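Local coordinates for protein possible thiamine biosynthesis enzyme (Candida albicans, PDB 2X7Q) that is of unknown function but has the periplasmic-binding-protein fold and probably binds a small molecule, perhaps one linked to thiamine biosynthesis, at residues A76-I81 and K301-N306; D92-S97 and S201-A206; L273-I278 and S305-T310. The protein carries 1 engineered substitution. All blocks are in the same frame, centred on the assembly; numbering follows the deposited sequence.

Contact 1: A76-I81 and K301-N306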
ATOM      1  N   ALA A  76      -3.501   0.002   5.909  1.00 10.74           N
ATOM      2  CA  ALA A  76      -2.469  -0.310   6.890  1.00 11.26           C
ATOM      3  C   ALA A  76      -2.313   0.819   7.906  1.00 11.65           C
ATOM      4  O   ALA A  76      -2.232   0.578   9.110  1.00 10.87           O
ATOM      5  CB  ALA A  76      -1.143  -0.584   6.194  1.00 11.07           C
ATOM      6  N   PHE A  77      -2.259   2.050   7.411  1.00 10.84           N
ATOM      7  CA  PHE A  77      -2.075   3.215   8.268  1.00 10.38           C
ATOM      8  C   PHE A  77      -3.367   3.605   8.980  1.00 10.28           C
ATOM      9  O   PHE A  77      -3.352   3.942  10.162  1.00 10.21           O
ATOM     10  CB  PHE A  77      -1.539   4.398   7.457  1.00 10.24           C
ATOM     11  CG  PHE A  77      -0.178   4.160   6.862  1.00 10.91           C
ATOM     12  CD1 PHE A  77       0.961   4.234   7.650  1.00 10.84           C
ATOM     13  CD2 PHE A  77      -0.035   3.865   5.514  1.00 11.26           C
ATOM     14  CE1 PHE A  77       2.215   4.017   7.107  1.00 11.15           C
ATOM     15  CE2 PHE A  77       1.217   3.649   4.965  1.00 12.43           C
ATOM     16  CZ  PHE A  77       2.342   3.724   5.762  1.00 11.18           C
ATOM     17  N   ILE A  78      -4.481   3.560   8.256  1.00 10.19           N
ATOM     18  CA  ILE A  78      -5.777   3.901   8.834  1.00 10.86           C
ATOM     19  C   ILE A  78      -6.125   2.981  10.000  1.00 11.26           C
ATOM     20  O   ILE A  78      -6.556   3.442  11.057  1.00 11.44           O
ATOM     21  CB  ILE A  78      -6.907   3.829   7.789  1.00 10.86           C
ATOM     22  CG1 ILE A  78      -6.645   4.813   6.648  1.00 10.89           C
ATOM     23  CG2 ILE A  78      -8.255   4.110   8.441  1.00 12.53           C
ATOM     24  CD1 ILE A  78      -6.565   6.259   7.094  1.00 10.67           C
ATOM     25  N   ALA A  79      -5.940   1.681   9.802  1.00 10.92           N
ATOM     26  CA  ALA A  79      -6.235   0.706  10.846  1.00 11.92           C
ATOM     27  C   ALA A  79      -5.314   0.889  12.048  1.00 11.72           C
ATOM     28  O   ALA A  79      -5.764   0.855  13.192  1.00 12.67           O
ATOM     29  CB  ALA A  79      -6.126  -0.709  10.299  1.00 11.86           C
ATOM     30  N   ASP A  80      -4.025   1.089  11.782  1.00 11.70           N
ATOM     31  CA  ASP A  80      -3.043   1.273  12.844  1.00 12.19           C
ATOM     32  C   ASP A  80      -3.402   2.477  13.712  1.00 12.48           C
ATOM     33  O   ASP A  80      -3.277   2.430  14.936  1.00 12.60           O
ATOM     34  CB  ASP A  80      -1.642   1.443  12.250  1.00 13.15           C
ATOM     35  CG  ASP A  80      -0.542   1.155  13.256  1.00 15.78           C
ATOM     36  OD1 ASP A  80      -0.525   0.042  13.821  1.00 19.24           O
ATOM     37  OD2 ASP A  80       0.309   2.040  13.478  1.00 17.76           O
ATOM     38  N   ILE A  81      -3.852   3.554  13.073  1.00 11.62           N
ATOM     39  CA  ILE A  81      -4.268   4.757  13.791  1.00 11.66           C
ATOM     40  C   ILE A  81      -5.558   4.510  14.569  1.00 12.55           C
ATOM     41  O   ILE A  81      -5.685   4.913  15.726  1.00 12.42           O
ATOM     42  CB  ILE A  81      -4.476   5.945  12.828  1.00 11.30           C
ATOM     43  CG1 ILE A  81      -3.160   6.316  12.142  1.00 11.41           C
ATOM     44  CG2 ILE A  81      -5.044   7.146  13.572  1.00 11.49           C
ATOM     45  CD1 ILE A  81      -3.282   7.463  11.161  1.00 11.75           C
ATOM     46  N   LYS A 301     -12.630   9.966  16.207  1.00 16.45           N
ATOM     47  CA  LYS A 301     -11.853  10.918  16.989  1.00 16.18           C
ATOM     48  C   LYS A 301     -10.355  10.706  16.800  1.00 15.54           C
ATOM     49  O   LYS A 301      -9.580  11.661  16.805  1.00 15.56           O
ATOM     50  CB  LYS A 301     -12.221  10.829  18.474  1.00 18.11           C
ATOM     51  CG  LYS A 301     -11.495  11.842  19.344  1.00 19.14           C
ATOM     52  CD  LYS A 301     -12.092  11.923  20.741  1.00 21.95           C
ATOM     53  CE  LYS A 301     -11.403  13.005  21.562  1.00 24.72           C
ATOM     54  NZ  LYS A 301     -12.051  13.216  22.887  1.00 27.67           N
ATOM     55  N   ARG A 302      -9.954   9.452  16.622  1.00 13.52           N
ATOM     56  CA  ARG A 302      -8.545   9.132  16.434  1.00 14.34           C
ATOM     57  C   ARG A 302      -8.058   9.525  15.041  1.00 13.58           C
ATOM     58  O   ARG A 302      -6.921   9.965  14.874  1.00 13.84           O
ATOM     59  CB  ARG A 302      -8.291   7.647  16.697  1.00 13.26           C
ATOM     60  CG  ARG A 302      -8.446   7.254  18.158  1.00 14.33           C
ATOM     61  CD  ARG A 302      -8.273   5.762  18.352  1.00 15.13           C
ATOM     62  NE  ARG A 302      -8.304   5.387  19.763  1.00 15.36           N
ATOM     63  CZ  ARG A 302      -8.256   4.134  20.204  1.00 14.93           C
ATOM     64  NH1 ARG A 302      -8.178   3.129  19.345  1.00 13.41           N
ATOM     65  NH2 ARG A 302      -8.288   3.885  21.504  1.00 17.98           N
ATOM     66  N   LEU A 303      -8.926   9.370  14.048  1.00 13.49           N
ATOM     67  CA  LEU A 303      -8.589   9.709  12.671  1.00 13.57           C
ATOM     68  C   LEU A 303      -8.662  11.216  12.430  1.00 13.88           C
ATOM     69  O   LEU A 303      -7.883  11.767  11.652  1.00 14.24           O
ATOM     70  CB  LEU A 303      -9.515   8.972  11.699  1.00 13.95           C
ATOM     71  CG  LEU A 303      -9.394   7.448  11.678  1.00 13.87           C
ATOM     72  CD1 LEU A 303     -10.391   6.845  10.707  1.00 12.39           C
ATOM     73  CD2 LEU A 303      -7.976   7.033  11.317  1.00 13.81           C
ATOM     74  N   ASN A 304      -9.602  11.879  13.096  1.00 14.17           N
ATOM     75  CA  ASN A 304      -9.760  13.324  12.972  1.00 14.93           C
ATOM     76  C   ASN A 304      -8.549  14.104  13.482  1.00 15.44           C
ATOM     77  O   ASN A 304      -8.380  15.277  13.158  1.00 16.75           O
ATOM     78  CB  ASN A 304     -11.026  13.793  13.696  1.00 16.62           C
ATOM     79  CG  ASN A 304     -12.274  13.667  12.840  1.00 17.01           C
ATOM     80  OD1 ASN A 304     -12.225  13.836  11.622  1.00 18.53           O
ATOM     81  ND2 ASN A 304     -13.403  13.382  13.480  1.00 18.20           N
ATOM     82  N   SER A 305      -7.710  13.444  14.274  1.00 14.89           N
ATOM     83  CA  SER A 305      -6.542  14.092  14.863  1.00 15.19           C
ATOM     84  C   SER A 305      -5.251  13.757  14.120  1.00 14.84           C
ATOM     85  O   SER A 305      -4.277  14.505  14.192  1.00 16.26           O
ATOM     86  CB  SER A 305      -6.402  13.710  16.341  1.00 16.54           C
ATOM     87  OG  SER A 305      -7.533  14.111  17.091  1.00 19.08           O
ATOM     88  N   ASN A 306      -5.247  12.633  13.409  1.00 13.68           N
ATOM     89  CA  ASN A 306      -4.037  12.158  12.747  1.00 13.55           C
ATOM     90  C   ASN A 306      -4.146  12.052  11.226  1.00 12.55           C
ATOM     91  O   ASN A 306      -3.211  11.602  10.564  1.00 10.64           O
ATOM     92  CB  ASN A 306      -3.594  10.813  13.335  1.00 12.51           C
ATOM     93  CG  ASN A 306      -3.096  10.933  14.765  1.00 13.85           C
ATOM     94  OD1 ASN A 306      -2.024  10.432  15.105  1.00 15.02           O
ATOM     95  ND2 ASN A 306      -3.874  11.595  15.611  1.00 12.94           N
TER
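I81 reaches from helix 76-81 straight at helix 301-306, and its branches divide the work. CB lies 4.0 Å from CD2 of L303. The CG2 methyl, anti to the backbone N, makes the closest of these contacts: it sits 3.6 Å from the carbonyl O of R302 and 3.7 Å from L303 CD2, and it also meets CB of N306. At the tip, CD1 of the other branch also meets N306 CB, at 4.0 Å, and the I81 side chain packs as well against I88 and V90 of strand 88-95. These two helices belong to the lobe of the periplasmic-binding-protein fold built on the sheet of strands 17-21, 46-50, 69-73, 88-95 and 203-208. Their axes come within 9.9 Å at a crossing angle of 120°. One turn back from I81, the side chain of I78 meets that of L303 at about a right angle, CG2 lying 4.1 Å from both CD1 and CD2, and L303 CD2 also lies against the carbonyl O of I78. At the border R302 lays CB and CD near I81 O, then runs on extended to NE; its NH1 donates to A82 O, just past the end of 76-81.

Contact 2: D92-S97 and S201-A206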
ATOM      1  N   ASP A  92      -1.096  12.769   2.948  1.00  8.80           N
ATOM      2  CA  ASP A  92      -1.761  12.938   1.661  1.00 10.15           C
ATOM      3  C   ASP A  92      -1.905  11.608   0.927  1.00  9.39           C
ATOM      4  O   ASP A  92      -1.398  10.582   1.378  1.00  8.93           O
ATOM      5  CB  ASP A  92      -0.988  13.939   0.798  1.00  9.16           C
ATOM      6  CG  ASP A  92      -1.886  14.713  -0.149  1.00 10.49           C
ATOM      7  OD1 ASP A  92      -1.486  15.815  -0.579  1.00 11.55           O
ATOM      8  OD2 ASP A  92      -2.994  14.228  -0.454  1.00 10.84           O
ATOM      9  N   THR A  93      -2.601  11.634  -0.205  1.00  9.02           N
ATOM     10  CA  THR A  93      -2.804  10.441  -1.017  1.00  9.06           C
ATOM     11  C   THR A  93      -1.746  10.336  -2.112  1.00  9.51           C
ATOM     12  O   THR A  93      -1.489  11.301  -2.830  1.00  8.76           O
ATOM     13  CB  THR A  93      -4.196  10.440  -1.672  1.00  9.89           C
ATOM     14  OG1 THR A  93      -5.203  10.537  -0.658  1.00 10.55           O
ATOM     15  CG2 THR A  93      -4.409   9.166  -2.474  1.00  9.54           C
ATOM     16  N   TYR A  94      -1.139   9.160  -2.234  1.00  8.73           N
ATOM     17  CA  TYR A  94      -0.116   8.919  -3.245  1.00  8.29           C
ATOM     18  C   TYR A  94      -0.726   8.305  -4.502  1.00  9.41           C
ATOM     19  O   TYR A  94      -0.403   8.704  -5.622  1.00  8.46           O
ATOM     20  CB  TYR A  94       0.974   8.004  -2.683  1.00  8.79           C
ATOM     21  CG  TYR A  94       2.065   7.662  -3.672  1.00  9.69           C
ATOM     22  CD1 TYR A  94       2.949   8.632  -4.123  1.00  9.42           C
ATOM     23  CD2 TYR A  94       2.218   6.366  -4.146  1.00  9.08           C
ATOM     24  CE1 TYR A  94       3.951   8.325  -5.023  1.00 10.01           C
ATOM     25  CE2 TYR A  94       3.216   6.047  -5.046  1.00  9.34           C
ATOM     26  CZ  TYR A  94       4.079   7.031  -5.480  1.00  9.46           C
ATOM     27  OH  TYR A  94       5.075   6.721  -6.374  1.00 10.49           O
ATOM     28  N   VAL A  95      -1.609   7.332  -4.307  1.00  8.26           N
ATOM     29  CA  VAL A  95      -2.321   6.710  -5.415  1.00  8.09           C
ATOM     30  C   VAL A  95      -3.828   6.836  -5.227  1.00  9.45           C
ATOM     31  O   VAL A  95      -4.374   6.425  -4.203  1.00  8.84           O
ATOM     32  CB  VAL A  95      -1.952   5.227  -5.568  1.00  9.15           C
ATOM     33  CG1 VAL A  95      -2.824   4.577  -6.626  1.00  9.47           C
ATOM     34  CG2 VAL A  95      -0.480   5.087  -5.921  1.00  8.98           C
ATOM     35  N   LYS A  96      -4.492   7.409  -6.224  1.00  9.87           N
ATOM     36  CA  LYS A  96      -5.924   7.665  -6.148  1.00  9.88           C
ATOM     37  C   LYS A  96      -6.751   6.431  -6.502  1.00 10.71           C
ATOM     38  O   LYS A  96      -7.773   6.153  -5.871  1.00 10.29           O
ATOM     39  CB  LYS A  96      -6.296   8.830  -7.065  1.00 12.75           C
ATOM     40  CG  LYS A  96      -7.752   9.250  -6.980  1.00 14.55           C
ATOM     41  CD  LYS A  96      -7.999  10.499  -7.802  0.19 14.33           C
ATOM     42  CE  LYS A  96      -7.103  11.640  -7.342  0.70 15.16           C
ATOM     43  NZ  LYS A  96      -7.318  12.871  -8.153  0.37 15.14           N
ATOM     44  N   SER A  97      -6.306   5.697  -7.517  1.00 10.25           N
ATOM     45  CA  SER A  97      -7.019   4.508  -7.975  1.00 11.00           C
ATOM     46  C   SER A  97      -6.963   3.387  -6.936  1.00 10.84           C
ATOM     47  O   SER A  97      -6.018   3.303  -6.154  1.00  9.56           O
ATOM     48  CB  SER A  97      -6.451   4.028  -9.313  1.00 12.14           C
ATOM     49  OG  SER A  97      -5.043   3.890  -9.247  1.00 10.66           O
ATOM     50  N   SER A 201      -8.867   4.599  -1.998  1.00 12.54           N
ATOM     51  CA  SER A 201      -7.598   4.886  -2.659  1.00 10.40           C
ATOM     52  C   SER A 201      -6.517   4.027  -2.011  1.00  9.72           C
ATOM     53  O   SER A 201      -6.506   3.855  -0.795  1.00 10.57           O
ATOM     54  CB  SER A 201      -7.249   6.370  -2.545  1.00 11.33           C
ATOM     55  OG  SER A 201      -8.199   7.169  -3.230  1.00 11.70           O
ATOM     56  N   SER A 202      -5.609   3.496  -2.822  1.00  9.31           N
ATOM     57  CA  SER A 202      -4.707   2.439  -2.366  1.00 10.58           C
ATOM     58  C   SER A 202      -3.463   2.894  -1.600  1.00  9.00           C
ATOM     59  O   SER A 202      -3.007   2.195  -0.694  1.00 10.01           O
ATOM     60  CB  SER A 202      -4.303   1.543  -3.540  1.00  9.96           C
ATOM     61  OG  SER A 202      -3.756   2.298  -4.601  1.00  9.86           O
ATOM     62  N   TRP A 203      -2.912   4.051  -1.954  1.00  8.56           N
ATOM     63  CA  TRP A 203      -1.647   4.485  -1.365  1.00  9.21           C
ATOM     64  C   TRP A 203      -1.702   5.881  -0.747  1.00  8.90           C
ATOM     65  O   TRP A 203      -2.366   6.778  -1.268  1.00  8.03           O
ATOM     66  CB  TRP A 203      -0.533   4.412  -2.411  1.00  9.01           C
ATOM     67  CG  TRP A 203      -0.235   3.013  -2.860  1.00  8.57           C
ATOM     68  CD1 TRP A 203      -0.960   2.262  -3.738  1.00  9.06           C
ATOM     69  CD2 TRP A 203       0.873   2.193  -2.453  1.00  9.49           C
ATOM     70  NE1 TRP A 203      -0.375   1.030  -3.902  1.00  9.88           N
ATOM     71  CE2 TRP A 203       0.746   0.963  -3.126  1.00 10.49           C
ATOM     72  CE3 TRP A 203       1.949   2.387  -1.584  1.00 10.98           C
ATOM     73  CZ2 TRP A 203       1.668  -0.074  -2.954  1.00 11.12           C
ATOM     74  CZ3 TRP A 203       2.859   1.356  -1.418  1.00 10.82           C
ATOM     75  CH2 TRP A 203       2.713   0.143  -2.099  1.00 11.42           C
ATOM     76  N   VAL A 204      -0.993   6.050   0.365  1.00 10.20           N
ATOM     77  CA  VAL A 204      -0.933   7.332   1.057  1.00  9.01           C
ATOM     78  C   VAL A 204       0.486   7.618   1.537  1.00  9.57           C
ATOM     79  O   VAL A 204       1.319   6.713   1.617  1.00  9.13           O
ATOM     80  CB  VAL A 204      -1.875   7.366   2.275  1.00  9.34           C
ATOM     81  CG1 VAL A 204      -3.323   7.221   1.840  1.00  9.20           C
ATOM     82  CG2 VAL A 204      -1.495   6.277   3.269  1.00  9.22           C
ATOM     83  N   VAL A 205       0.755   8.882   1.850  1.00  9.33           N
ATOM     84  CA  VAL A 205       2.046   9.275   2.399  1.00 10.03           C
ATOM     85  C   VAL A 205       1.909   9.499   3.902  1.00 10.21           C
ATOM     86  O   VAL A 205       1.122  10.338   4.339  1.00  9.22           O
ATOM     87  CB  VAL A 205       2.575  10.560   1.738  1.00 10.09           C
ATOM     88  CG1 VAL A 205       3.894  10.981   2.370  1.00 10.30           C
ATOM     89  CG2 VAL A 205       2.734  10.357   0.239  1.00  9.69           C
ATOM     90  N   ALA A 206       2.666   8.742   4.692  1.00  9.92           N
ATOM     91  CA  ALA A 206       2.563   8.836   6.144  1.00 10.21           C
ATOM     92  C   ALA A 206       3.871   9.268   6.797  1.00 10.62           C
ATOM     93  O   ALA A 206       4.950   9.121   6.216  1.00 10.22           O
ATOM     94  CB  ALA A 206       2.083   7.516   6.731  1.00 10.50           C
TER
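V95 and W203 lie side by side and point the same way, their CB atoms 3.6 Å apart on one face of an antiparallel strand pair. CG2 of V95 rests against CB and CD1 of W203, with the indole set obliquely to it. Y94 also runs alongside W203, pointing the same way: its CG is anti to the backbone N (chi1 178°), and the W203 CB meets the tyrosine ring at its edge, in plane, 3.8 Å from CD2. T93 and V204 face the opposite way, T93 CG2 lying 3.4 Å from W203 O. Y94 can join V95 beside W203 because the register slips by one residue between T93 and V95. W203 O takes both Y94 N at 2.8 Å and V95 N at 3.2 Å, the two donors coming from the same face of its carbonyl plane. Before the slip, V205 N gives a nearly straight bond to D92 O. Beyond it the strands hand over to serines: S201 OG donates to K96 O, and S202 OG reaches S97 O at 2.9 Å, nearly along the C=O axis. The pairing is an antiparallel one interrupted by a beta bulge, at the corner where strand 88-95 leaves the sheet. It joins the outermost strand to 203-208, close to the crossing between the two lobes of a periplasmic-binding-protein fold.

Contact 3: L273-I278 and S305-T310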
ATOM      1  N   LEU A 273      -6.332  15.657   1.008  1.00 12.23           N
ATOM      2  CA  LEU A 273      -6.768  14.322   0.616  1.00 11.72           C
ATOM      3  C   LEU A 273      -8.284  14.198   0.682  1.00 13.04           C
ATOM      4  O   LEU A 273      -8.941  14.921   1.432  1.00 13.02           O
ATOM      5  CB  LEU A 273      -6.105  13.258   1.493  1.00 12.16           C
ATOM      6  CG  LEU A 273      -6.326  13.321   3.005  1.00 11.76           C
ATOM      7  CD1 LEU A 273      -7.668  12.725   3.392  1.00 13.03           C
ATOM      8  CD2 LEU A 273      -5.204  12.592   3.725  1.00 11.30           C
ATOM      9  N   ASP A 274      -8.833  13.286  -0.112  1.00 12.99           N
ATOM     10  CA  ASP A 274     -10.272  13.060  -0.131  1.00 13.91           C
ATOM     11  C   ASP A 274     -10.705  12.281   1.107  1.00 13.93           C
ATOM     12  O   ASP A 274     -10.489  11.075   1.201  1.00 12.67           O
ATOM     13  CB  ASP A 274     -10.684  12.319  -1.403  1.00 13.81           C
ATOM     14  CG  ASP A 274     -12.187  12.249  -1.574  1.00 16.45           C
ATOM     15  OD1 ASP A 274     -12.915  12.723  -0.674  1.00 17.20           O
ATOM     16  OD2 ASP A 274     -12.643  11.727  -2.610  1.00 19.46           O
ATOM     17  N   TRP A 275     -11.317  12.986   2.053  1.00 13.34           N
ATOM     18  CA  TRP A 275     -11.723  12.400   3.325  1.00 13.66           C
ATOM     19  C   TRP A 275     -12.662  11.209   3.146  1.00 14.13           C
ATOM     20  O   TRP A 275     -12.551  10.214   3.859  1.00 13.68           O
ATOM     21  CB  TRP A 275     -12.384  13.464   4.202  1.00 14.20           C
ATOM     22  CG  TRP A 275     -12.592  13.031   5.619  1.00 14.60           C
ATOM     23  CD1 TRP A 275     -13.745  12.551   6.174  1.00 15.69           C
ATOM     24  CD2 TRP A 275     -11.613  13.029   6.671  1.00 14.83           C
ATOM     25  NE1 TRP A 275     -13.545  12.257   7.502  1.00 16.12           N
ATOM     26  CE2 TRP A 275     -12.249  12.541   7.827  1.00 15.95           C
ATOM     27  CE3 TRP A 275     -10.267  13.398   6.735  1.00 14.32           C
ATOM     28  CZ2 TRP A 275     -11.576  12.413   9.045  1.00 16.71           C
ATOM     29  CZ3 TRP A 275      -9.606  13.268   7.944  1.00 15.06           C
ATOM     30  CH2 TRP A 275     -10.260  12.780   9.081  1.00 14.44           C
ATOM     31  N   ASP A 276     -13.577  11.310   2.187  1.00 13.80           N
ATOM     32  CA  ASP A 276     -14.573  10.267   1.962  1.00 16.66           C
ATOM     33  C   ASP A 276     -13.950   8.925   1.579  1.00 16.52           C
ATOM     34  O   ASP A 276     -14.392   7.875   2.044  1.00 17.12           O
ATOM     35  CB  ASP A 276     -15.572  10.704   0.887  1.00 18.06           C
ATOM     36  CG  ASP A 276     -16.580   9.618   0.549  1.00 20.21           C
ATOM     37  OD1 ASP A 276     -17.353   9.217   1.446  1.00 20.54           O
ATOM     38  OD2 ASP A 276     -16.596   9.162  -0.615  1.00 25.13           O
ATOM     39  N   THR A 277     -12.926   8.961   0.732  1.00 14.80           N
ATOM     40  CA  THR A 277     -12.324   7.736   0.213  1.00 15.48           C
ATOM     41  C   THR A 277     -11.193   7.203   1.088  1.00 16.07           C
ATOM     42  O   THR A 277     -11.025   5.990   1.220  1.00 17.81           O
ATOM     43  CB  THR A 277     -11.807   7.924  -1.231  1.00 15.33           C
ATOM     44  OG1 THR A 277     -11.327   6.673  -1.737  1.00 17.02           O
ATOM     45  CG2 THR A 277     -10.680   8.943  -1.270  1.00 14.06           C
ATOM     46  N   ILE A 278     -10.421   8.108   1.686  1.00 12.88           N
ATOM     47  CA  ILE A 278      -9.288   7.713   2.520  1.00 13.41           C
ATOM     48  C   ILE A 278      -9.714   7.305   3.930  1.00 12.74           C
ATOM     49  O   ILE A 278      -9.180   6.351   4.497  1.00 12.38           O
ATOM     50  CB  ILE A 278      -8.237   8.839   2.618  1.00 11.53           C
ATOM     51  CG1 ILE A 278      -7.588   9.087   1.253  1.00 11.86           C
ATOM     52  CG2 ILE A 278      -7.178   8.493   3.651  1.00 10.55           C
ATOM     53  CD1 ILE A 278      -6.804   7.907   0.720  1.00 10.96           C
ATOM     54  N   SER A 305      -7.710  13.444  14.274  1.00 14.89           N
ATOM     55  CA  SER A 305      -6.542  14.092  14.863  1.00 15.19           C
ATOM     56  C   SER A 305      -5.251  13.757  14.120  1.00 14.84           C
ATOM     57  O   SER A 305      -4.277  14.505  14.192  1.00 16.26           O
ATOM     58  CB  SER A 305      -6.402  13.710  16.341  1.00 16.54           C
ATOM     59  OG  SER A 305      -7.533  14.111  17.091  1.00 19.08           O
ATOM     60  N   ASN A 306      -5.247  12.633  13.409  1.00 13.68           N
ATOM     61  CA  ASN A 306      -4.037  12.158  12.747  1.00 13.55           C
ATOM     62  C   ASN A 306      -4.146  12.052  11.226  1.00 12.55           C
ATOM     63  O   ASN A 306      -3.211  11.602  10.564  1.00 10.64           O
ATOM     64  CB  ASN A 306      -3.594  10.813  13.335  1.00 12.51           C
ATOM     65  CG  ASN A 306      -3.096  10.933  14.765  1.00 13.85           C
ATOM     66  OD1 ASN A 306      -2.024  10.432  15.105  1.00 15.02           O
ATOM     67  ND2 ASN A 306      -3.874  11.595  15.611  1.00 12.94           N
ATOM     68  N   VAL A 307      -5.285  12.461  10.674  1.00 11.95           N
ATOM     69  CA  VAL A 307      -5.455  12.481   9.224  1.00 12.58           C
ATOM     70  C   VAL A 307      -5.638  13.912   8.723  1.00 13.05           C
ATOM     71  O   VAL A 307      -6.620  14.578   9.056  1.00 13.76           O
ATOM     72  CB  VAL A 307      -6.644  11.615   8.763  1.00 12.72           C
ATOM     73  CG1 VAL A 307      -6.734  11.608   7.244  1.00 11.71           C
ATOM     74  CG2 VAL A 307      -6.505  10.196   9.293  1.00 11.73           C
ATOM     75  N   LYS A 308      -4.684  14.376   7.923  1.00 13.65           N
ATOM     76  CA  LYS A 308      -4.669  15.756   7.446  1.00 14.06           C
ATOM     77  C   LYS A 308      -5.898  16.125   6.615  1.00 14.33           C
ATOM     78  O   LYS A 308      -6.336  15.353   5.761  1.00 13.57           O
ATOM     79  CB  LYS A 308      -3.398  16.023   6.634  1.00 13.59           C
ATOM     80  CG  LYS A 308      -2.127  16.125   7.468  1.00 14.22           C
ATOM     81  CD  LYS A 308      -2.136  17.374   8.334  1.00 17.27           C
ATOM     82  CE  LYS A 308      -0.830  17.530   9.099  1.00 19.33           C
ATOM     83  NZ  LYS A 308      -0.811  18.789   9.895  1.00 22.69           N
ATOM     84  N   LYS A 309      -6.451  17.305   6.879  1.00 15.32           N
ATOM     85  CA  LYS A 309      -7.527  17.851   6.061  1.00 15.43           C
ATOM     86  C   LYS A 309      -7.058  19.130   5.377  1.00 15.47           C
ATOM     87  O   LYS A 309      -7.846  19.852   4.767  1.00 14.05           O
ATOM     88  CB  LYS A 309      -8.777  18.116   6.903  1.00 16.71           C
ATOM     89  CG  LYS A 309      -9.518  16.850   7.318  1.00 17.93           C
ATOM     90  CD  LYS A 309     -10.939  17.152   7.778  1.00 19.81           C
ATOM     91  CE  LYS A 309     -10.966  17.784   9.164  1.00 21.87           C
ATOM     92  NZ  LYS A 309     -10.543  16.826  10.226  1.00 22.30           N
ATOM     93  N   THR A 310      -5.759  19.397   5.488  1.00 15.21           N
ATOM     94  CA  THR A 310      -5.143  20.548   4.843  1.00 15.64           C
ATOM     95  C   THR A 310      -3.785  20.161   4.268  1.00 16.33           C
ATOM     96  O   THR A 310      -3.294  19.056   4.502  1.00 16.75           O
ATOM     97  CB  THR A 310      -4.945  21.715   5.828  1.00 18.34           C
ATOM     98  OG1 THR A 310      -3.987  21.345   6.828  1.00 19.77           O
ATOM     99  CG2 THR A 310      -6.259  22.080   6.500  1.00 18.24           C
TER
HETATM  100  O   HOH W   1      -4.145  16.233   2.886  1.00 11.83           O
HETATM  101  O   HOH W   2      -8.745  15.580   4.192  1.00 14.13           O
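W275 pushes the benzene end of its indole into the chain that follows helix 296-306. CZ3 reaches CG1 of V307 at 3.4 Å, an oblique and tight approach. The carbonyl O of V307 meets the same end of the ring at its edge, in plane, also 3.4 Å from CZ3. K309 covers one face. Its chain bends at chi3 and chi4 (-75° and -68°): the chi3 bend carries CE on above the ring and the chi4 bend turns NZ back toward it. CG touches CE3 and CZ3, CD lies above the plane toward the rim as a CH-pi contact, and NZ stands 4.6 Å from the centroid of the six-membered ring, 26° off its normal, a cation-pi interaction. W275 is the first residue of helix 275-289, whose N-cap is D274; D274 OD1 accepts from D276 N. The contact thus fastens the start of one C-terminal helix to the tail leaving the next, on the flank of the lobe's sheet, where K308 also bonds to V90 of strand 88-95. L273, just before the cap, holds CG in the crowded position between its backbone N and carbonyl carbon, and from there CG lies 3.4 Å from K308 O. Its CD2 meets V307 CG1 at 4.0 Å, the two side chains crossing at about a right angle. A water donates to both L273 O and K308 O. Another accepts from L273 N at 2.9 Å and makes only a weak bond to T310 O.

Overall arrangement
All three contacts hold one lobe together, but at different depths. Contact 2 lies closest to the chain's centre and is buried; it is the one whose strands bond directly to each other, through backbone and serine hydroxyls. Contact 1, also buried but further out, is almost wholly aliphatic, helix against helix. Contact 3 is partly exposed, and there a lysine over an indole and a bridging water stand in for direct hydrogen bonds. Contacts 1 and 3 share S305 and N306 of helix 296-306, and N304 touches W275. F77 packs on V204 and A206, joining contacts 1 and 2, while I278 meets T93 and S201, bringing helix 275-289 onto the strands of contact 2.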